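Local coordinates for protein exodeoxyribonuclease III (Archaeoglobus fulgidus, PDB 2VOA) that probably cleaves DNA at abasic sites as a metal-dependent AP endonuclease of the exonuclease III family, with a probable 3'-5' exonuclease activity on double-stranded DNA, at residues I154-H157 with K161-N164. The protein carries 1 engineered substitution. Numbering follows the deposited sequence.
Sequences IDVH and KLKN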
# COMPACT_ATOMS: atom_id res chain seq x y z
N ILE A 154 12.87 -7.33 32.29
CA ILE A 154 13.18 -8.17 31.10
C ILE A 154 12.25 -7.94 29.89
O ILE A 154 12.61 -8.25 28.75
CB ILE A 154 13.24 -9.68 31.48
CG1 ILE A 154 13.92 -10.52 30.38
CG2 ILE A 154 11.84 -10.18 31.84
CD1 ILE A 154 15.29 -10.09 30.02
N ASP A 155 11.07 -7.35 30.13
CA ASP A 155 10.09 -7.11 29.06
C ASP A 155 10.34 -5.86 28.22
O ASP A 155 9.60 -5.58 27.28
CB ASP A 155 8.67 -7.05 29.65
CG ASP A 155 8.25 -8.36 30.28
OD1 ASP A 155 8.03 -8.37 31.51
OD2 ASP A 155 8.19 -9.39 29.55
N VAL A 156 11.39 -5.11 28.56
CA VAL A 156 11.75 -3.91 27.80
C VAL A 156 13.27 -3.90 27.52
O VAL A 156 14.07 -4.46 28.29
CB VAL A 156 11.33 -2.56 28.53
CG1 VAL A 156 9.84 -2.51 28.81
CG2 VAL A 156 12.14 -2.31 29.80
N HIS A 157 13.66 -3.28 26.42
CA HIS A 157 15.09 -3.27 26.06
C HIS A 157 15.98 -2.42 26.99
O HIS A 157 17.17 -2.72 27.15
CB HIS A 157 15.28 -2.85 24.59
CG HIS A 157 14.70 -1.50 24.26
ND1 HIS A 157 15.29 -0.32 24.66
CD2 HIS A 157 13.60 -1.15 23.56
CE1 HIS A 157 14.57 0.70 24.23
NE2 HIS A 157 13.54 0.22 23.55
N LYS A 161 15.93 3.46 31.35
CA LYS A 161 15.57 4.67 30.59
C LYS A 161 14.07 4.90 30.43
O LYS A 161 13.64 5.97 29.99
CB LYS A 161 16.20 4.62 29.19
CG LYS A 161 17.74 4.55 29.19
CD LYS A 161 18.38 5.78 29.82
CE LYS A 161 19.79 5.47 30.29
NZ LYS A 161 20.35 6.53 31.17
N LEU A 162 13.27 3.90 30.80
CA LEU A 162 11.85 3.88 30.41
C LEU A 162 10.87 4.05 31.59
O LEU A 162 9.68 3.75 31.45
CB LEU A 162 11.56 2.59 29.61
CG LEU A 162 12.25 2.51 28.24
CD1 LEU A 162 12.21 1.08 27.67
CD2 LEU A 162 11.66 3.51 27.23
N LYS A 163 11.37 4.57 32.72
CA LYS A 163 10.56 4.78 33.94
C LYS A 163 9.33 5.66 33.73
O LYS A 163 8.32 5.50 34.42
CB LYS A 163 11.40 5.42 35.06
CG LYS A 163 12.69 4.69 35.45
CD LYS A 163 12.50 3.21 35.57
CE LYS A 163 13.76 2.54 36.10
NZ LYS A 163 13.77 1.10 35.77
N ASN A 164 9.41 6.61 32.81
CA ASN A 164 8.30 7.53 32.58
C ASN A 164 7.51 7.16 31.35
O ASN A 164 6.63 7.93 30.92
CB ASN A 164 8.78 8.98 32.51
CG ASN A 164 8.92 9.64 33.87
OD1 ASN A 164 8.65 9.02 34.92
ND2 ASN A 164 9.33 10.89 33.87
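The imidazole of His157 receives Leu162 on one face: methyl CD1 stands 4.2 Å above the ring plane, displaced toward the rim on the CE1 side. Trp215 adds an edge-to-face ring contact to the same histidine and also touches the side chain of Val156. Leu162 and His157 meet within the long loop between strand 141-144 and helix 170-180 of the DNase I-like alpha/beta fold, where three intervening residues separate segments 154-157 and 161-164. The contact is small, burying 117 Å² in all, and apolar, with no hydrogen bond between the segments.

Leu162 does the reaching. Its CD1 is extended away from its own CA (chi2 165°), which carries this branch across a backbone gap of 8.2 Å between Val156 CA and Leu162 CA. Val156 points toward the leucine and is buried; its CB lies 3.8 Å from Leu162 CD1. Its methyl CG2 follows at 4.0 Å from the same Leu162 CD1. The valine and leucine side chains run past each other in opposite directions, whereas leucine and histidine cross nearly at right angles. With chi1 at 58°, the ring of His157 is folded back over its own backbone, which swings its CE1 end toward Leu162.

Next to Val156 in sequence, Asp155 OD2 makes salt bridges with Arg189 and Arg216. Val156 also rests on Ala150, and its side chain lies about 11 Å from those of Asn148, a predicted magnesium ligand, and Asp218, predicted to be important for catalysis. On the histidine side of the patch, the closest approach is that of Leu162 CD1 to His157 CE1, at 4.2 Å.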